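Local atomic coordinates of DNA repair protein RAD14 (Saccharomyces cerevisiae, PDB entry 5A3D), a protein that binds specifically to damaged DNA in nucleotide excision repair and is required for the incision step, here represented by its zinc-containing DNA-binding domain. Residues N10-D14 with Q24-Q28; V20-Q24 with L80-E85; E47-L51 with L100-W104. All blocks are in the same frame, centred on the assembly; numbering follows the deposited sequence.

Contact 1. Residues N10-D14 with Q24-Q28; sequences NIEMD and QVCKQ. With ZN (zinc ion), chain F.
Within the four-cysteine zinc finger of the Rad14 DNA-binding domain, the loop N10-D14, extended except at I11 (phi/psi -109/-17), where it bends, leads into helix 15-19 and lies against Q24-Q28, where the chain enters helix 27-32. The CA atoms of M13 and C26 are 4.1 Å apart, those of D14 and K27 4.5 Å, and one backbone hydrogen bond joins the segments, from D14 N to V25 O (2.9 Å). C26 is the N-cap residue of its helix; its p rotamer (chi1 72°) brings SG to 2.3 Å from ZN, and C4, C7 and C29 complete the site. The same sulphur accepts a hydrogen bond from the side chain of N10, whose CB points toward the partner with chi1 near -92°. M13 folds back with chi1 and chi2 both m, laying SD 3.5 Å from Q24 C and also 3.5 Å from V25 N, with CG 3.8 Å from Q24 NE2. D14, in the t rotamer, is itself an N-cap: D14 OD2 accepts a hydrogen bond from L17 N, while OD1 lies 3.2 Å from K27 CD and 4.3 Å from K27 NZ, beyond a salt bridge. One water joins E12 O to K27 N, at 2.7 and 2.9 Å. A second accepts from N10 ND2 (2.7 Å) and donates to Q28 OE1 (2.8 Å), and N10 ND2 meets C26 SG at 3.4 Å with an almost linear N-H...S angle of 176°.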
loop_
_atom_site.group_PDB
_atom_site.type_symbol
_atom_site.label_atom_id
_atom_site.label_comp_id
_atom_site.label_asym_id
_atom_site.label_seq_id
_atom_site.Cartn_x
_atom_site.Cartn_y
_atom_site.Cartn_z
ATOM N N ASN B 10 34.026 15.934 -24.763
ATOM C CA ASN B 10 34.122 16.392 -23.394
ATOM C C ASN B 10 34.573 15.235 -22.505
ATOM O O ASN B 10 34.224 14.038 -22.747
ATOM C CB ASN B 10 32.788 16.961 -22.936
ATOM C CG ASN B 10 32.651 18.487 -23.169
ATOM O OD1 ASN B 10 33.646 19.214 -23.252
ATOM N ND2 ASN B 10 31.394 18.943 -23.349
ATOM N N ILE B 11 35.334 15.643 -21.509
ATOM C CA ILE B 11 35.858 14.837 -20.459
ATOM C C ILE B 11 35.220 15.067 -19.096
ATOM O O ILE B 11 35.434 14.241 -18.155
ATOM C CB ILE B 11 37.345 15.201 -20.455
ATOM C CG1 ILE B 11 38.140 14.019 -20.820
ATOM C CG2 ILE B 11 37.826 16.096 -19.316
ATOM C CD1 ILE B 11 38.040 13.818 -22.279
ATOM N N GLU B 12 34.523 16.204 -18.941
ATOM C CA GLU B 12 33.855 16.522 -17.706
ATOM C C GLU B 12 32.383 16.073 -17.818
ATOM O O GLU B 12 31.662 16.612 -18.598
ATOM C CB GLU B 12 33.987 18.001 -17.343
ATOM C CG GLU B 12 35.413 18.480 -17.233
ATOM C CD GLU B 12 36.210 17.804 -16.105
ATOM O OE1 GLU B 12 35.562 17.251 -15.167
ATOM O OE2 GLU B 12 37.484 17.816 -16.139
ATOM N N MET B 13 31.967 15.064 -17.035
ATOM C CA MET B 13 30.590 14.525 -17.184
ATOM C C MET B 13 29.646 15.322 -16.313
ATOM O O MET B 13 30.048 15.944 -15.328
ATOM C CB MET B 13 30.533 13.050 -16.825
ATOM C CG MET B 13 31.477 12.079 -17.559
ATOM S SD MET B 13 31.333 12.274 -19.377
ATOM C CE MET B 13 33.026 11.994 -19.810
ATOM N N ASP B 14 28.362 15.269 -16.644
ATOM C CA ASP B 14 27.352 15.879 -15.840
ATOM C C ASP B 14 27.318 15.159 -14.490
ATOM O O ASP B 14 27.300 13.940 -14.523
ATOM C CB ASP B 14 25.997 15.697 -16.486
ATOM C CG ASP B 14 24.945 16.363 -15.718
ATOM O OD1 ASP B 14 24.955 17.572 -15.615
ATOM O OD2 ASP B 14 24.130 15.669 -15.085
ATOM N N GLN B 24 28.080 8.134 -18.636
ATOM C CA GLN B 24 29.201 8.965 -19.067
ATOM C C GLN B 24 28.795 9.986 -20.154
ATOM O O GLN B 24 29.081 9.757 -21.363
ATOM C CB GLN B 24 30.346 8.076 -19.552
ATOM C CG GLN B 24 30.962 7.289 -18.419
ATOM C CD GLN B 24 32.449 7.568 -18.373
ATOM O OE1 GLN B 24 33.236 6.932 -19.115
ATOM N NE2 GLN B 24 32.850 8.581 -17.542
ATOM N N VAL B 25 28.042 10.993 -19.724
ATOM C CA VAL B 25 27.407 12.004 -20.618
ATOM C C VAL B 25 27.635 13.380 -20.044
ATOM O O VAL B 25 27.512 13.565 -18.839
ATOM C CB VAL B 25 25.886 11.752 -20.763
ATOM C CG1 VAL B 25 25.275 12.794 -21.691
ATOM C CG2 VAL B 25 25.707 10.378 -21.349
ATOM N N CYS B 26 28.122 14.298 -20.868
ATOM C CA CYS B 26 28.385 15.659 -20.425
ATOM C C CYS B 26 27.078 16.450 -20.312
ATOM O O CYS B 26 26.038 16.097 -20.914
ATOM C CB CYS B 26 29.394 16.389 -21.366
ATOM S SG CYS B 26 28.806 16.846 -22.941
ATOM N N LYS B 27 27.139 17.565 -19.642
ATOM C CA LYS B 27 25.952 18.346 -19.369
ATOM C C LYS B 27 25.372 18.912 -20.715
ATOM O O LYS B 27 24.178 18.958 -20.927
ATOM C CB LYS B 27 26.248 19.466 -18.358
ATOM C CG LYS B 27 24.953 20.212 -18.063
ATOM C CD LYS B 27 24.573 20.618 -16.642
ATOM C CE LYS B 27 25.649 20.972 -15.608
ATOM N NZ LYS B 27 24.994 21.678 -14.426
ATOM N N GLN B 28 26.250 19.335 -21.602
ATOM C CA GLN B 28 25.799 19.938 -22.848
ATOM C C GLN B 28 24.966 18.912 -23.678
ATOM O O GLN B 28 23.880 19.204 -24.184
ATOM C CB GLN B 28 26.946 20.545 -23.622
ATOM C CG GLN B 28 26.577 21.056 -25.074
ATOM C CD GLN B 28 27.645 21.917 -25.715
ATOM O OE1 GLN B 28 28.724 22.094 -25.212
ATOM N NE2 GLN B 28 27.340 22.434 -26.889
HETATM ZN ZN ZN F . 29.027 15.299 -24.648
HETATM O O HOH W 1 30.199 21.348 -22.997
HETATM O O HOH W 2 29.524 18.288 -18.237
#

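Contact 2. Residues V20-Q24 with L80-E85; sequences VFKLQ and LFVRCE. With nucleotides of chain D.
F21, V82 and L23 make up the heart of the contact where the loop V20-Q24, after helix 15-19, packs on L80-E85, the end of strand 78-82 and the first turn of helix 83-94. The backbones stay apart, 7.2 Å between the CA atoms of F21 and V82, so the space is filled by side chains. F21 points toward the partner with chi1 m (-65°) and chi2 -76°. This sets one face of its ring against V82: V82 CB stands 4.0 Å from the ring centroid and 21° off the normal, a CH-pi contact, and V82 CG1 is 3.5 Å from F21 CD1. L80 O lies at the ring edge, 3.5 Å from F21 CZ. E85 OE2 is also near the ring plane at its edge, 4.5 Å from F21 CD1; its hydrogen bond goes to H63 ND1. V82 takes the p rotamer (chi1 70°) at the N-cap position of helix 83-94; its CG2 reaches L23 CD1 at 4.3 Å. K22 has positive phi (65°) where the chain leaves helix 15-19, and the next residue, L23 (m, t), also points toward the partner, with L23 CD1 4.0 Å from C84 SG. L39 of strand 39-41 touches both F21 and V82, closing this apolar cluster. L80 CB points sideways, and its CD1 is 3.8 Å from N1 of DG1 of chain D, a van der Waals approach to a DNA base. The arrangement is that of the XPA-family DNA-binding domain, in which the zinc-finger subdomain packs against the three-stranded antiparallel sheet and the helix that follows its central strand.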
loop_
_atom_site.group_PDB
_atom_site.type_symbol
_atom_site.label_atom_id
_atom_site.label_comp_id
_atom_site.label_asym_id
_atom_site.label_seq_id
_atom_site.Cartn_x
_atom_site.Cartn_y
_atom_site.Cartn_z
ATOM N N VAL B 20 24.720 9.610 -10.308
ATOM C CA VAL B 20 23.426 8.988 -9.887
ATOM C C VAL B 20 22.970 7.979 -10.899
ATOM O O VAL B 20 22.595 6.902 -10.539
ATOM C CB VAL B 20 22.288 10.016 -9.735
ATOM C CG1 VAL B 20 20.926 9.336 -9.446
ATOM C CG2 VAL B 20 22.673 11.000 -8.599
ATOM N N PHE B 21 23.032 8.310 -12.171
ATOM C CA PHE B 21 22.444 7.499 -13.182
ATOM C C PHE B 21 23.503 6.651 -13.932
ATOM O O PHE B 21 23.117 5.857 -14.800
ATOM C CB PHE B 21 21.648 8.343 -14.128
ATOM C CG PHE B 21 20.459 8.996 -13.494
ATOM C CD1 PHE B 21 19.338 8.260 -13.228
ATOM C CD2 PHE B 21 20.522 10.309 -13.064
ATOM C CE1 PHE B 21 18.237 8.813 -12.542
ATOM C CE2 PHE B 21 19.401 10.935 -12.513
ATOM C CZ PHE B 21 18.274 10.145 -12.158
ATOM N N LYS B 22 24.796 6.845 -13.622
ATOM C CA LYS B 22 25.884 6.033 -14.159
ATOM C C LYS B 22 26.058 6.173 -15.656
ATOM O O LYS B 22 26.325 5.208 -16.355
ATOM C CB LYS B 22 25.704 4.542 -13.763
ATOM C CG LYS B 22 25.199 4.371 -12.381
ATOM C CD LYS B 22 26.246 4.831 -11.385
ATOM C CE LYS B 22 25.606 4.671 -10.012
ATOM N NZ LYS B 22 26.446 5.222 -8.898
ATOM N N LEU B 23 25.938 7.391 -16.121
ATOM C CA LEU B 23 25.987 7.673 -17.579
ATOM C C LEU B 23 27.166 8.576 -17.806
ATOM O O LEU B 23 27.272 9.622 -17.152
ATOM C CB LEU B 23 24.693 8.340 -18.009
ATOM C CG LEU B 23 23.464 7.422 -18.052
ATOM C CD1 LEU B 23 22.175 8.220 -18.294
ATOM C CD2 LEU B 23 23.630 6.394 -19.113
ATOM N N GLN B 24 28.080 8.134 -18.636
ATOM C CA GLN B 24 29.201 8.965 -19.067
ATOM C C GLN B 24 28.795 9.986 -20.154
ATOM O O GLN B 24 29.081 9.757 -21.363
ATOM C CB GLN B 24 30.346 8.076 -19.552
ATOM C CG GLN B 24 30.962 7.289 -18.419
ATOM C CD GLN B 24 32.449 7.568 -18.373
ATOM O OE1 GLN B 24 33.236 6.932 -19.115
ATOM N NE2 GLN B 24 32.850 8.581 -17.542
ATOM N N LEU B 80 13.258 11.845 -9.144
ATOM C CA LEU B 80 13.611 12.158 -10.525
ATOM C C LEU B 80 14.258 10.885 -11.125
ATOM O O LEU B 80 15.200 10.305 -10.580
ATOM C CB LEU B 80 14.493 13.356 -10.659
ATOM C CG LEU B 80 13.921 14.689 -10.056
ATOM C CD1 LEU B 80 14.966 15.764 -10.106
ATOM C CD2 LEU B 80 12.726 15.051 -10.876
ATOM N N PHE B 81 13.752 10.542 -12.251
ATOM C CA PHE B 81 14.130 9.303 -13.020
ATOM C C PHE B 81 14.672 9.774 -14.405
ATOM O O PHE B 81 14.188 10.799 -14.915
ATOM C CB PHE B 81 12.949 8.394 -13.214
ATOM C CG PHE B 81 12.385 7.887 -11.947
ATOM C CD1 PHE B 81 11.511 8.684 -11.223
ATOM C CD2 PHE B 81 12.723 6.625 -11.452
ATOM C CE1 PHE B 81 10.913 8.193 -10.058
ATOM C CE2 PHE B 81 12.148 6.184 -10.235
ATOM C CZ PHE B 81 11.245 6.978 -9.549
ATOM N N VAL B 82 15.619 9.017 -14.951
ATOM C CA VAL B 82 16.218 9.398 -16.280
ATOM C C VAL B 82 15.352 8.763 -17.375
ATOM O O VAL B 82 15.000 7.547 -17.346
ATOM C CB VAL B 82 17.762 9.170 -16.440
ATOM C CG1 VAL B 82 18.186 7.722 -16.498
ATOM C CG2 VAL B 82 18.299 9.953 -17.643
ATOM N N ARG B 83 15.056 9.595 -18.362
ATOM C CA ARG B 83 14.154 9.185 -19.398
ATOM C C ARG B 83 14.588 7.862 -20.014
ATOM O O ARG B 83 13.742 7.016 -20.206
ATOM C CB ARG B 83 13.892 10.247 -20.453
ATOM C CG ARG B 83 12.882 9.689 -21.432
ATOM C CD ARG B 83 12.508 10.620 -22.533
ATOM N NE ARG B 83 12.045 11.917 -22.200
ATOM C CZ ARG B 83 10.791 12.180 -21.884
ATOM N NH1 ARG B 83 9.917 11.170 -21.800
ATOM N NH2 ARG B 83 10.416 13.440 -21.647
ATOM N N CYS B 84 15.876 7.687 -20.324
ATOM C CA CYS B 84 16.254 6.486 -21.082
ATOM C C CYS B 84 15.911 5.177 -20.287
ATOM O O CYS B 84 15.546 4.208 -20.882
ATOM C CB CYS B 84 17.720 6.543 -21.511
ATOM S SG CYS B 84 18.932 6.737 -20.193
ATOM N N GLU B 85 16.082 5.198 -18.971
ATOM C CA GLU B 85 15.705 4.028 -18.100
ATOM C C GLU B 85 14.212 3.748 -18.066
ATOM O O GLU B 85 13.714 2.622 -18.285
ATOM C CB GLU B 85 16.191 4.286 -16.688
ATOM C CG GLU B 85 17.652 4.055 -16.546
ATOM C CD GLU B 85 18.152 4.145 -15.107
ATOM O OE1 GLU B 85 17.348 4.161 -14.139
ATOM O OE2 GLU B 85 19.434 4.137 -14.965
ATOM O "O5'" DG D 1 7.473 24.320 -10.139
ATOM C "C5'" DG D 1 8.343 23.214 -9.809
ATOM C "C4'" DG D 1 8.277 22.171 -10.904
ATOM O "O4'" DG D 1 9.323 22.151 -11.910
ATOM C "C3'" DG D 1 7.806 20.737 -10.651
ATOM O "O3'" DG D 1 6.411 20.567 -10.999
ATOM C "C2'" DG D 1 8.744 19.881 -11.495
ATOM C "C1'" DG D 1 9.815 20.827 -12.047
ATOM N N9 DG D 1 11.085 20.731 -11.335
ATOM C C8 DG D 1 11.391 21.219 -10.086
ATOM N N7 DG D 1 12.606 20.927 -9.706
ATOM C C5 DG D 1 13.120 20.168 -10.750
ATOM C C6 DG D 1 14.398 19.565 -10.910
ATOM O O6 DG D 1 15.358 19.568 -10.126
ATOM N N1 DG D 1 14.506 18.913 -12.136
ATOM C C2 DG D 1 13.510 18.835 -13.079
ATOM N N2 DG D 1 13.812 18.166 -14.203
ATOM N N3 DG D 1 12.304 19.368 -12.931
ATOM C C4 DG D 1 12.189 20.031 -11.760
#

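Contact 3. Residues E47-L51 with L100-W104; sequences EDYFL and LDEEW
This is packing between helices of the XPA-type DNA-binding domain: the C-terminal end of helix 42-49 and F50, just after it, meet one side of helix 96-113, mainly through apolar side chains. F50 has just left the helix with positive phi (56/40), and its CB points toward the partner. With chi1 -50° (m) and chi2 -61°, its ring is the main bump, entering a hollow lined by L100 and, one turn on, E103 and W104. F50 CD2 lies 3.5 Å from L100 CD1 and 3.9 Å from the aliphatic CG of E103; F50 CZ, at the edge of the W104 indole and near its plane, is 3.7 Å from W104 CA. In return L100 (t, p) sends its branches between Y49 and F50: L100 CD1 is 4.2 Å from D48 O, and L100 CD2 is 3.8 Å from Y49 CD1. The backbones remain well separated, the CA atoms of Y49 and L100 being 7.2 Å apart and those of F50 and E103 8.3 Å. Helix 83-94 contributes W94, which touches F50 and E103, while E103 forms its salt bridge with R107. W104 in the t rotamer (chi1 170°) swings its indole away, leaving W104 CB 3.9 Å from F50 CZ.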
loop_
_atom_site.group_PDB
_atom_site.type_symbol
_atom_site.label_atom_id
_atom_site.label_comp_id
_atom_site.label_asym_id
_atom_site.label_seq_id
_atom_site.Cartn_x
_atom_site.Cartn_y
_atom_site.Cartn_z
ATOM N N GLU B 47 2.200 9.264 -15.404
ATOM C CA GLU B 47 1.397 9.917 -16.453
ATOM C C GLU B 47 1.851 9.592 -17.870
ATOM O O GLU B 47 1.018 9.344 -18.717
ATOM C CB GLU B 47 1.433 11.435 -16.254
ATOM C CG GLU B 47 0.554 11.971 -15.144
ATOM C CD GLU B 47 0.765 13.488 -14.957
ATOM O OE1 GLU B 47 1.687 14.009 -15.611
ATOM O OE2 GLU B 47 0.082 14.135 -14.122
ATOM N N ASP B 48 3.155 9.614 -18.120
ATOM C CA ASP B 48 3.722 9.460 -19.454
ATOM C C ASP B 48 3.927 8.004 -19.879
ATOM O O ASP B 48 3.769 7.673 -21.054
ATOM C CB ASP B 48 5.073 10.166 -19.568
ATOM C CG ASP B 48 4.964 11.675 -19.438
ATOM O OD1 ASP B 48 3.808 12.196 -19.352
ATOM O OD2 ASP B 48 6.079 12.312 -19.348
ATOM N N TYR B 49 4.285 7.138 -18.944
ATOM C CA TYR B 49 4.678 5.786 -19.294
ATOM C C TYR B 49 3.818 4.678 -18.682
ATOM O O TYR B 49 4.133 3.479 -18.817
ATOM C CB TYR B 49 6.160 5.572 -18.943
ATOM C CG TYR B 49 7.067 6.402 -19.815
ATOM C CD1 TYR B 49 7.325 6.049 -21.126
ATOM C CD2 TYR B 49 7.672 7.535 -19.320
ATOM C CE1 TYR B 49 8.178 6.811 -21.916
ATOM C CE2 TYR B 49 8.479 8.333 -20.136
ATOM C CZ TYR B 49 8.766 7.950 -21.399
ATOM O OH TYR B 49 9.606 8.713 -22.232
ATOM N N PHE B 50 2.812 5.100 -17.941
ATOM C CA PHE B 50 1.898 4.222 -17.234
ATOM C C PHE B 50 2.608 3.265 -16.300
ATOM O O PHE B 50 2.237 2.100 -16.186
ATOM C CB PHE B 50 0.983 3.553 -18.236
ATOM C CG PHE B 50 0.342 4.533 -19.186
ATOM C CD1 PHE B 50 -0.484 5.540 -18.726
ATOM C CD2 PHE B 50 0.596 4.456 -20.543
ATOM C CE1 PHE B 50 -1.061 6.452 -19.592
ATOM C CE2 PHE B 50 0.027 5.361 -21.430
ATOM C CZ PHE B 50 -0.787 6.387 -20.939
ATOM N N LEU B 51 3.642 3.755 -15.604
ATOM C CA LEU B 51 4.382 2.884 -14.676
ATOM C C LEU B 51 3.698 3.011 -13.361
ATOM O O LEU B 51 3.156 4.066 -13.064
ATOM C CB LEU B 51 5.912 3.229 -14.570
ATOM C CG LEU B 51 6.604 3.136 -15.957
ATOM C CD1 LEU B 51 8.112 3.338 -15.774
ATOM C CD2 LEU B 51 6.329 1.874 -16.760
ATOM N N LEU B 100 2.785 1.261 -26.202
ATOM C CA LEU B 100 2.515 2.347 -25.290
ATOM C C LEU B 100 1.471 3.302 -25.825
ATOM O O LEU B 100 0.587 3.721 -25.075
ATOM C CB LEU B 100 3.809 3.099 -24.964
ATOM C CG LEU B 100 3.728 4.373 -24.119
ATOM C CD1 LEU B 100 3.208 3.916 -22.776
ATOM C CD2 LEU B 100 5.107 5.061 -24.078
ATOM N N ASP B 101 1.617 3.662 -27.097
ATOM C CA ASP B 101 0.630 4.405 -27.855
ATOM C C ASP B 101 -0.773 3.747 -27.760
ATOM O O ASP B 101 -1.777 4.432 -27.457
ATOM C CB ASP B 101 1.102 4.440 -29.320
ATOM C CG ASP B 101 0.367 5.455 -30.176
ATOM O OD1 ASP B 101 0.509 6.662 -29.846
ATOM O OD2 ASP B 101 -0.272 5.052 -31.223
ATOM N N GLU B 102 -0.817 2.427 -28.005
ATOM C CA GLU B 102 -2.034 1.622 -27.772
ATOM C C GLU B 102 -2.654 1.872 -26.385
ATOM O O GLU B 102 -3.877 2.107 -26.261
ATOM C CB GLU B 102 -1.749 0.118 -27.944
ATOM C CG GLU B 102 -2.282 -0.534 -29.220
ATOM C CD GLU B 102 -2.023 -2.052 -29.254
ATOM O OE1 GLU B 102 -1.296 -2.542 -28.328
ATOM O OE2 GLU B 102 -2.522 -2.749 -30.216
ATOM N N GLU B 103 -1.808 1.843 -25.345
ATOM C CA GLU B 103 -2.318 1.931 -23.978
ATOM C C GLU B 103 -2.840 3.344 -23.690
ATOM O O GLU B 103 -3.899 3.514 -23.037
ATOM C CB GLU B 103 -1.247 1.458 -22.989
ATOM C CG GLU B 103 -1.652 1.441 -21.507
ATOM C CD GLU B 103 -2.734 0.434 -21.108
ATOM O OE1 GLU B 103 -2.987 -0.577 -21.810
ATOM O OE2 GLU B 103 -3.344 0.651 -20.044
ATOM N N TRP B 104 -2.139 4.350 -24.227
ATOM C CA TRP B 104 -2.568 5.745 -24.075
ATOM C C TRP B 104 -3.977 5.894 -24.690
ATOM O O TRP B 104 -4.926 6.354 -24.016
ATOM C CB TRP B 104 -1.530 6.692 -24.710
ATOM C CG TRP B 104 -1.948 8.170 -24.850
ATOM C CD1 TRP B 104 -1.880 9.142 -23.881
ATOM C CD2 TRP B 104 -2.440 8.824 -26.031
ATOM N NE1 TRP B 104 -2.307 10.335 -24.376
ATOM C CE2 TRP B 104 -2.664 10.177 -25.693
ATOM C CE3 TRP B 104 -2.731 8.396 -27.342
ATOM C CZ2 TRP B 104 -3.167 11.104 -26.610
ATOM C CZ3 TRP B 104 -3.237 9.311 -28.246
ATOM C CH2 TRP B 104 -3.453 10.651 -27.876
#

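From the N terminus, contact 1 closes the short loop that carries helix 15-19, bringing N10-D14 back beside Q24-Q28 in the zinc finger. Contact 2 starts in that loop and shares Q24 with contact 1; it spans 55 residues to reach the end of strand 78-82 and so joins the zinc finger to the sheet. Contact 3 opens within that span and closes beyond it, so contacts 2 and 3 cross, whereas contacts 1 and 3 follow in series on opposite sides of the chain's centre. R83 and Y49 link contacts 2 and 3 through a probable hydrogen bond, tying helices 42-49 and 83-94 together beside helix 96-113.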